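Local structure of methyltransferase (Streptococcus mutans, 2B78) at residues 192-203 / 222-230; 179-187 / 250-258. The protein is a putative S-adenosylmethionine-dependent methyltransferase of undetermined substrate that may act on RNA. All coordinates share one frame; numbering follows the deposited sequence.

Interaction 1 of 2, residues 192-203 / 222-230; sequences MTGIFLDQRQVR and YTAAFSVAA
Tyr222 and Thr223 take hold of the backbone of Gly194 through two polar contacts. The amide N of Gly194 donates to Tyr222 OH over 2.9 Å along a bent path (131°). Thr223 OG1 gives its proton to Gly194 O at 2.6 Å, tilted 28° from the carbonyl plane. Gly194 itself adopts a positive phi. Sulfur and aromatic contacts follow. Met192 meets the Tyr222 ring from the opposite direction as a Met-aromatic pair, SD lying obliquely 4.4 Å from the ring centroid, and its chain bends at chi3 (-69°) to lay CE against Tyr222 CE1. The contact lies within the Rossmann-like methyltransferase domain, beside the cofactor-binding residues: Tyr222 N hydrogen-bonds to Asp242, a residue that binds S-adenosyl-L-homocysteine, which is absent from this chain. Apolar packing continues along helix 225-232, where Phe226 is met by Val202 CG1 at CE1 (3.6 Å) and by Arg203 CG at CD1. At the ring's edge lies Gln199 NE2, 3.5 Å from Phe226 CZ and hydrogen-bonded to Asp292. Charge enters through Arg203, whose NH1 and NH2 both reach Phe196 O in the guanidinium plane, while its NE pairs with Glu178.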
loop_
_atom_site.group_PDB
_atom_site.type_symbol
_atom_site.label_atom_id
_atom_site.label_comp_id
_atom_site.label_asym_id
_atom_site.label_seq_id
_atom_site.Cartn_x
_atom_site.Cartn_y
_atom_site.Cartn_z
ATOM N N MET A 192 -2.733 4.703 -9.870
ATOM C CA MET A 192 -3.631 4.043 -8.928
ATOM C C MET A 192 -4.751 3.269 -9.602
ATOM O O MET A 192 -5.027 3.463 -10.783
ATOM C CB MET A 192 -4.185 5.079 -7.950
ATOM C CG MET A 192 -3.066 5.836 -7.235
ATOM S SD MET A 192 -3.684 7.087 -6.106
ATOM C CE MET A 192 -4.359 8.276 -7.321
ATOM N N THR A 193 -5.402 2.403 -8.828
ATOM C CA THR A 193 -6.454 1.536 -9.335
ATOM C C THR A 193 -7.855 1.738 -8.773
ATOM O O THR A 193 -8.745 0.950 -9.078
ATOM C CB THR A 193 -6.093 0.087 -9.057
ATOM O OG1 THR A 193 -6.129 -0.127 -7.637
ATOM C CG2 THR A 193 -4.711 -0.222 -9.575
ATOM N N GLY A 194 -8.056 2.753 -7.938
ATOM C CA GLY A 194 -9.381 2.976 -7.376
ATOM C C GLY A 194 -9.503 2.432 -5.966
ATOM O O GLY A 194 -10.485 2.695 -5.271
ATOM N N ILE A 195 -8.518 1.645 -5.547
ATOM C CA ILE A 195 -8.535 1.089 -4.207
ATOM C C ILE A 195 -7.128 0.692 -3.775
ATOM O O ILE A 195 -6.254 0.419 -4.615
ATOM C CB ILE A 195 -9.478 -0.147 -4.120
ATOM C CG1 ILE A 195 -9.670 -0.555 -2.652
ATOM C CG2 ILE A 195 -8.877 -1.331 -4.874
ATOM C CD1 ILE A 195 -10.798 -1.565 -2.432
ATOM N N PHE A 196 -6.889 0.708 -2.468
ATOM C CA PHE A 196 -5.599 0.286 -1.941
ATOM C C PHE A 196 -5.892 -1.003 -1.206
ATOM O O PHE A 196 -6.482 -1.005 -0.124
ATOM C CB PHE A 196 -5.010 1.348 -1.012
ATOM C CG PHE A 196 -4.317 2.461 -1.752
ATOM C CD1 PHE A 196 -3.003 2.304 -2.194
ATOM C CD2 PHE A 196 -5.000 3.624 -2.078
ATOM C CE1 PHE A 196 -2.382 3.290 -2.960
ATOM C CE2 PHE A 196 -4.390 4.618 -2.845
ATOM C CZ PHE A 196 -3.076 4.447 -3.287
ATOM N N LEU A 197 -5.494 -2.107 -1.823
ATOM C CA LEU A 197 -5.751 -3.426 -1.274
ATOM C C LEU A 197 -5.147 -3.673 0.094
ATOM O O LEU A 197 -5.677 -4.476 0.863
ATOM C CB LEU A 197 -5.266 -4.506 -2.258
ATOM C CG LEU A 197 -5.928 -4.509 -3.650
ATOM C CD1 LEU A 197 -5.319 -5.615 -4.499
ATOM C CD2 LEU A 197 -7.428 -4.723 -3.522
ATOM N N ASP A 198 -4.045 -2.998 0.411
ATOM C CA ASP A 198 -3.421 -3.215 1.712
ATOM C C ASP A 198 -4.287 -2.808 2.903
ATOM O O ASP A 198 -4.023 -3.216 4.027
ATOM C CB ASP A 198 -2.045 -2.525 1.793
ATOM C CG ASP A 198 -2.086 -1.060 1.390
ATOM O OD1 ASP A 198 -3.011 -0.341 1.804
ATOM O OD2 ASP A 198 -1.165 -0.628 0.658
ATOM N N GLN A 199 -5.334 -2.023 2.674
ATOM C CA GLN A 199 -6.207 -1.614 3.781
ATOM C C GLN A 199 -7.437 -2.512 3.952
ATOM O O GLN A 199 -8.409 -2.147 4.640
ATOM C CB GLN A 199 -6.642 -0.163 3.574
ATOM C CG GLN A 199 -5.451 0.760 3.401
ATOM C CD GLN A 199 -5.831 2.200 3.161
ATOM O OE1 GLN A 199 -6.549 2.517 2.207
ATOM N NE2 GLN A 199 -5.339 3.094 4.023
ATOM N N ARG A 200 -7.378 -3.693 3.346
ATOM C CA ARG A 200 -8.487 -4.649 3.392
ATOM C C ARG A 200 -8.984 -5.007 4.781
ATOM O O ARG A 200 -10.183 -5.134 5.001
ATOM C CB ARG A 200 -8.098 -5.946 2.682
ATOM C CG ARG A 200 -9.159 -7.044 2.793
ATOM C CD ARG A 200 -8.796 -8.257 1.946
ATOM N NE ARG A 200 -7.610 -8.928 2.459
ATOM C CZ ARG A 200 -6.382 -8.818 1.957
ATOM N NH1 ARG A 200 -6.142 -8.059 0.902
ATOM N NH2 ARG A 200 -5.388 -9.475 2.533
ATOM N N GLN A 201 -8.069 -5.195 5.720
ATOM C CA GLN A 201 -8.489 -5.587 7.055
ATOM C C GLN A 201 -9.088 -4.417 7.832
ATOM O O GLN A 201 -9.861 -4.621 8.758
ATOM C CB GLN A 201 -7.313 -6.244 7.791
ATOM C CG GLN A 201 -6.726 -7.401 6.959
ATOM C CD GLN A 201 -5.671 -8.208 7.681
ATOM O OE1 GLN A 201 -5.123 -7.782 8.698
ATOM N NE2 GLN A 201 -5.363 -9.382 7.142
ATOM N N VAL A 202 -8.757 -3.190 7.439
ATOM C CA VAL A 202 -9.320 -2.021 8.108
ATOM C C VAL A 202 -10.759 -1.893 7.615
ATOM O O VAL A 202 -11.674 -1.606 8.398
ATOM C CB VAL A 202 -8.550 -0.723 7.765
ATOM C CG1 VAL A 202 -9.138 0.438 8.550
ATOM C CG2 VAL A 202 -7.069 -0.876 8.101
ATOM N N ARG A 203 -10.957 -2.099 6.311
ATOM C CA ARG A 203 -12.297 -2.043 5.740
ATOM C C ARG A 203 -13.133 -3.191 6.307
ATOM O O ARG A 203 -14.337 -3.044 6.493
ATOM C CB ARG A 203 -12.253 -2.119 4.210
ATOM C CG ARG A 203 -11.807 -0.817 3.548
ATOM C CD ARG A 203 -11.942 -0.860 2.031
ATOM N NE ARG A 203 -10.987 -1.789 1.421
ATOM C CZ ARG A 203 -9.752 -1.462 1.056
ATOM N NH1 ARG A 203 -9.311 -0.224 1.233
ATOM N NH2 ARG A 203 -8.957 -2.377 0.520
ATOM N N TYR A 222 -10.200 9.575 -1.358
ATOM C CA TYR A 222 -9.755 9.019 -2.642
ATOM C C TYR A 222 -10.961 8.544 -3.452
ATOM O O TYR A 222 -11.444 9.285 -4.325
ATOM C CB TYR A 222 -8.721 7.894 -2.434
ATOM C CG TYR A 222 -8.247 7.267 -3.731
ATOM C CD1 TYR A 222 -8.007 8.047 -4.862
ATOM C CD2 TYR A 222 -8.111 5.881 -3.846
ATOM C CE1 TYR A 222 -7.654 7.455 -6.086
ATOM C CE2 TYR A 222 -7.765 5.284 -5.061
ATOM C CZ TYR A 222 -7.543 6.076 -6.174
ATOM O OH TYR A 222 -7.252 5.483 -7.378
ATOM N N THR A 223 -11.455 7.332 -3.188
ATOM C CA THR A 223 -12.647 6.859 -3.876
ATOM C C THR A 223 -13.672 6.431 -2.827
ATOM O O THR A 223 -14.645 5.734 -3.120
ATOM C CB THR A 223 -12.364 5.695 -4.858
ATOM O OG1 THR A 223 -11.904 4.541 -4.144
ATOM C CG2 THR A 223 -11.324 6.119 -5.878
ATOM N N ALA A 224 -13.437 6.875 -1.596
ATOM C CA ALA A 224 -14.327 6.604 -0.470
ATOM C C ALA A 224 -14.535 5.125 -0.158
ATOM O O ALA A 224 -15.616 4.734 0.291
ATOM C CB ALA A 224 -15.673 7.272 -0.716
ATOM N N ALA A 225 -13.516 4.297 -0.390
ATOM C CA ALA A 225 -13.664 2.875 -0.091
ATOM C C ALA A 225 -13.954 2.637 1.403
ATOM O O ALA A 225 -14.668 1.692 1.749
ATOM C CB ALA A 225 -12.414 2.110 -0.519
ATOM N N PHE A 226 -13.401 3.467 2.292
ATOM C CA PHE A 226 -13.663 3.305 3.737
ATOM C C PHE A 226 -15.111 3.668 4.049
ATOM O O PHE A 226 -15.737 3.088 4.941
ATOM C CB PHE A 226 -12.767 4.215 4.590
ATOM C CG PHE A 226 -11.352 3.741 4.748
ATOM C CD1 PHE A 226 -11.066 2.448 5.176
ATOM C CD2 PHE A 226 -10.294 4.622 4.514
ATOM C CE1 PHE A 226 -9.744 2.042 5.374
ATOM C CE2 PHE A 226 -8.976 4.229 4.709
ATOM C CZ PHE A 226 -8.698 2.933 5.141
ATOM N N SER A 227 -15.638 4.647 3.319
ATOM C CA SER A 227 -17.003 5.096 3.529
ATOM C C SER A 227 -18.017 4.029 3.138
ATOM O O SER A 227 -18.992 3.789 3.863
ATOM C CB SER A 227 -17.250 6.377 2.735
ATOM O OG SER A 227 -16.364 7.388 3.171
ATOM N N VAL A 228 -17.789 3.378 1.998
ATOM C CA VAL A 228 -18.690 2.325 1.551
ATOM C C VAL A 228 -18.633 1.147 2.532
ATOM O O VAL A 228 -19.658 0.539 2.842
ATOM C CB VAL A 228 -18.341 1.861 0.096
ATOM C CG1 VAL A 228 -17.020 1.113 0.071
ATOM C CG2 VAL A 228 -19.460 0.997 -0.461
ATOM N N ALA A 229 -17.440 0.846 3.039
ATOM C CA ALA A 229 -17.256 -0.243 4.005
ATOM C C ALA A 229 -18.070 0.060 5.265
ATOM O O ALA A 229 -18.829 -0.782 5.770
ATOM C CB ALA A 229 -15.765 -0.383 4.360
ATOM N N ALA A 230 -17.913 1.275 5.773
ATOM C CA ALA A 230 -18.648 1.690 6.961
ATOM C C ALA A 230 -20.160 1.636 6.715
ATOM O O ALA A 230 -20.924 1.226 7.590
ATOM C CB ALA A 230 -18.222 3.098 7.359
#

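Interaction 2 of 2, residues 179-187 / 250-258; sequences NGISYNVFL and LSLAHFEAN
With CG beside its backbone N (chi1 -63°), the His254 side chain leans from its helix toward strand 181-185, and Tyr183, turned likewise about its first torsion, brings its ring across it. The result is an edge-to-face pair: Tyr183 CD1 stands over the centre of the imidazole, the planes 76° apart and the centroids 5.5 Å. Leu250 O lies over the opposite face, so the imidazole is sandwiched between the tyrosine edge and a carbonyl of its own helix. From its rim, His254 NE2 donates to Asn184 O at 3.1 Å, a bent bond with the acceptor somewhat out of the ring plane. His254 ND1 makes a weak hydrogen bond to Thr223 O, which may add to the hold on the ring.

Beside this pair, aliphatic carbons pack closely. Ala253 CB presses on Asn184 CB at 3.4 Å, and one turn later Ala257 CB meets Ser182 CB at 3.8 Å. Beyond the strand's end, Phe186 CE2 lies 3.8 Å from each of the Leu250 methyls, CD1 and CD2. The alanine methyls face the strand, consistent with the close approach of 6.7 Å between the axes of strand 181-185 and helix segment 250-257, which run nearly antiparallel at 151°. Strand 181-185 pairs with 174-178 in a two-stranded antiparallel sheet, and helix 247-257 packs against this hairpin at the flank of the Rossmann-like methyltransferase domain.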
loop_
_atom_site.group_PDB
_atom_site.type_symbol
_atom_site.label_atom_id
_atom_site.label_comp_id
_atom_site.label_asym_id
_atom_site.label_seq_id
_atom_site.Cartn_x
_atom_site.Cartn_y
_atom_site.Cartn_z
ATOM N N ASN A 179 -13.805 -8.935 1.059
ATOM C CA ASN A 179 -14.536 -9.150 2.301
ATOM C C ASN A 179 -16.005 -9.361 1.970
ATOM O O ASN A 179 -16.884 -9.080 2.782
ATOM C CB ASN A 179 -14.385 -7.943 3.224
ATOM C CG ASN A 179 -12.965 -7.746 3.703
ATOM O OD1 ASN A 179 -12.468 -6.617 3.751
ATOM N ND2 ASN A 179 -12.305 -8.835 4.077
ATOM N N GLY A 180 -16.279 -9.826 0.759
ATOM C CA GLY A 180 -17.661 -10.065 0.385
ATOM C C GLY A 180 -18.475 -8.894 -0.127
ATOM O O GLY A 180 -19.676 -9.042 -0.337
ATOM N N ILE A 181 -17.863 -7.728 -0.301
ATOM C CA ILE A 181 -18.600 -6.584 -0.840
ATOM C C ILE A 181 -17.888 -6.104 -2.107
ATOM O O ILE A 181 -16.703 -6.408 -2.327
ATOM C CB ILE A 181 -18.768 -5.436 0.194
ATOM C CG1 ILE A 181 -17.451 -4.720 0.437
ATOM C CG2 ILE A 181 -19.313 -6.007 1.518
ATOM C CD1 ILE A 181 -17.640 -3.377 1.142
ATOM N N SER A 182 -18.609 -5.377 -2.957
ATOM C CA SER A 182 -18.049 -4.920 -4.232
ATOM C C SER A 182 -17.367 -3.568 -4.212
ATOM O O SER A 182 -17.762 -2.670 -3.470
ATOM C CB SER A 182 -19.150 -4.892 -5.302
ATOM O OG SER A 182 -19.720 -6.178 -5.483
ATOM N N TYR A 183 -16.345 -3.436 -5.060
ATOM C CA TYR A 183 -15.584 -2.205 -5.209
ATOM C C TYR A 183 -15.280 -2.024 -6.698
ATOM O O TYR A 183 -14.944 -2.987 -7.390
ATOM C CB TYR A 183 -14.258 -2.288 -4.450
ATOM C CG TYR A 183 -14.402 -2.315 -2.948
ATOM C CD1 TYR A 183 -14.620 -1.143 -2.230
ATOM C CD2 TYR A 183 -14.333 -3.515 -2.250
ATOM C CE1 TYR A 183 -14.767 -1.161 -0.838
ATOM C CE2 TYR A 183 -14.479 -3.547 -0.862
ATOM C CZ TYR A 183 -14.695 -2.363 -0.167
ATOM O OH TYR A 183 -14.824 -2.391 1.203
ATOM N N ASN A 184 -15.397 -0.789 -7.167
ATOM C CA ASN A 184 -15.142 -0.434 -8.559
ATOM C C ASN A 184 -13.662 -0.078 -8.744
ATOM O O ASN A 184 -13.128 0.796 -8.056
ATOM C CB ASN A 184 -16.041 0.751 -8.956
ATOM C CG ASN A 184 -15.747 1.280 -10.355
ATOM O OD1 ASN A 184 -14.913 2.172 -10.540
ATOM N ND2 ASN A 184 -16.430 0.729 -11.350
ATOM N N VAL A 185 -13.003 -0.771 -9.668
ATOM C CA VAL A 185 -11.590 -0.534 -9.935
ATOM C C VAL A 185 -11.309 -0.323 -11.419
ATOM O O VAL A 185 -12.167 -0.568 -12.280
ATOM C CB VAL A 185 -10.703 -1.709 -9.421
ATOM C CG1 VAL A 185 -10.927 -1.917 -7.920
ATOM C CG2 VAL A 185 -11.015 -2.985 -10.185
ATOM N N PHE A 186 -10.094 0.128 -11.704
ATOM C CA PHE A 186 -9.653 0.394 -13.068
ATOM C C PHE A 186 -8.158 0.089 -13.117
ATOM O O PHE A 186 -7.424 0.452 -12.198
ATOM C CB PHE A 186 -9.966 1.857 -13.444
ATOM C CG PHE A 186 -9.690 2.864 -12.346
ATOM C CD1 PHE A 186 -8.452 3.506 -12.256
ATOM C CD2 PHE A 186 -10.676 3.185 -11.421
ATOM C CE1 PHE A 186 -8.206 4.457 -11.255
ATOM C CE2 PHE A 186 -10.444 4.132 -10.415
ATOM C CZ PHE A 186 -9.209 4.769 -10.333
ATOM N N LEU A 187 -7.707 -0.574 -14.183
ATOM C CA LEU A 187 -6.311 -0.982 -14.287
ATOM C C LEU A 187 -5.414 -0.224 -15.247
ATOM O O LEU A 187 -4.199 -0.444 -15.246
ATOM C CB LEU A 187 -6.229 -2.472 -14.647
ATOM C CG LEU A 187 -6.783 -3.465 -13.633
ATOM C CD1 LEU A 187 -6.472 -4.880 -14.103
ATOM C CD2 LEU A 187 -6.160 -3.197 -12.266
ATOM N N LEU A 250 -16.013 8.129 -9.016
ATOM C CA LEU A 250 -15.318 6.925 -8.546
ATOM C C LEU A 250 -15.823 6.451 -7.200
ATOM O O LEU A 250 -15.739 5.268 -6.881
ATOM C CB LEU A 250 -13.812 7.170 -8.455
ATOM C CG LEU A 250 -13.116 7.556 -9.762
ATOM C CD1 LEU A 250 -11.624 7.665 -9.525
ATOM C CD2 LEU A 250 -13.410 6.506 -10.823
ATOM N N SER A 251 -16.329 7.374 -6.392
ATOM C CA SER A 251 -16.855 7.004 -5.091
ATOM C C SER A 251 -18.269 6.454 -5.262
ATOM O O SER A 251 -18.643 5.461 -4.639
ATOM C CB SER A 251 -16.859 8.223 -4.158
ATOM O OG SER A 251 -15.539 8.681 -3.936
ATOM N N LEU A 252 -19.048 7.101 -6.120
ATOM C CA LEU A 252 -20.422 6.687 -6.384
ATOM C C LEU A 252 -20.493 5.249 -6.905
ATOM O O LEU A 252 -21.446 4.498 -6.611
ATOM C CB LEU A 252 -21.061 7.639 -7.412
ATOM C CG LEU A 252 -21.273 9.095 -6.987
ATOM C CD1 LEU A 252 -21.712 9.951 -8.184
ATOM C CD2 LEU A 252 -22.315 9.144 -5.879
ATOM N N ALA A 253 -19.477 4.871 -7.676
ATOM C CA ALA A 253 -19.402 3.542 -8.267
ATOM C C ALA A 253 -19.431 2.415 -7.244
ATOM O O ALA A 253 -20.020 1.372 -7.502
ATOM C CB ALA A 253 -18.163 3.425 -9.124
ATOM N N HIS A 254 -18.784 2.611 -6.100
ATOM C CA HIS A 254 -18.768 1.585 -5.053
ATOM C C HIS A 254 -20.148 1.485 -4.403
ATOM O O HIS A 254 -20.677 0.389 -4.187
ATOM C CB HIS A 254 -17.754 1.943 -3.961
ATOM C CG HIS A 254 -16.337 2.012 -4.436
ATOM N ND1 HIS A 254 -15.427 2.913 -3.926
ATOM C CD2 HIS A 254 -15.662 1.267 -5.340
ATOM C CE1 HIS A 254 -14.251 2.720 -4.496
ATOM N NE2 HIS A 254 -14.368 1.723 -5.358
ATOM N N PHE A 255 -20.723 2.639 -4.082
ATOM C CA PHE A 255 -22.027 2.682 -3.443
ATOM C C PHE A 255 -23.087 2.052 -4.331
ATOM O O PHE A 255 -23.951 1.326 -3.845
ATOM C CB PHE A 255 -22.402 4.129 -3.097
ATOM C CG PHE A 255 -21.755 4.634 -1.829
ATOM C CD1 PHE A 255 -22.296 4.324 -0.583
ATOM C CD2 PHE A 255 -20.591 5.393 -1.882
ATOM C CE1 PHE A 255 -21.683 4.769 0.600
ATOM C CE2 PHE A 255 -19.967 5.844 -0.710
ATOM C CZ PHE A 255 -20.516 5.529 0.533
ATOM N N GLU A 256 -22.998 2.321 -5.631
ATOM C CA GLU A 256 -23.937 1.776 -6.604
ATOM C C GLU A 256 -23.804 0.250 -6.704
ATOM O O GLU A 256 -24.805 -0.471 -6.763
ATOM C CB GLU A 256 -23.677 2.416 -7.973
ATOM C CG GLU A 256 -24.490 1.836 -9.135
ATOM C CD GLU A 256 -25.994 1.971 -8.931
ATOM O OE1 GLU A 256 -26.460 3.087 -8.616
ATOM O OE2 GLU A 256 -26.714 0.961 -9.094
ATOM N N ALA A 257 -22.564 -0.229 -6.715
ATOM C CA ALA A 257 -22.282 -1.664 -6.829
ATOM C C ALA A 257 -22.868 -2.436 -5.668
ATOM O O ALA A 257 -23.180 -3.621 -5.798
ATOM C CB ALA A 257 -20.782 -1.897 -6.885
ATOM N N ASN A 258 -23.010 -1.768 -4.526
ATOM C CA ASN A 258 -23.556 -2.405 -3.336
ATOM C C ASN A 258 -25.003 -2.008 -3.081
ATOM O O ASN A 258 -25.547 -2.246 -2.004
ATOM C CB ASN A 258 -22.674 -2.075 -2.135
ATOM C CG ASN A 258 -21.268 -2.627 -2.287
ATOM O OD1 ASN A 258 -20.307 -1.880 -2.479
ATOM N ND2 ASN A 258 -21.146 -3.952 -2.218
#

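Interaction 1 is nested along the chain inside the loop that interaction 2 closes: strand 181-185 leads through 192-203 into helix 200-210, then come strand 215-219, helix 225-232, strand 237-242 and helix 247-257. The centres lie 9 Å apart and the two contacts touch directly. Thr193 O and Phe186 N, 3.1 Å apart, probably hydrogen-bond, as do Thr223 O and Ser251 OG at 3.2 Å. Strands 215-219 and 237-242 are neighbours in the seven-stranded sheet, so the contacts tie the hairpin and its following loop to helices that alternate with the strands of this sheet along the chain. Tyr222 and Leu250 also bring both near the S-adenosyl-L-homocysteine-binding residues Asp242 and Arg246.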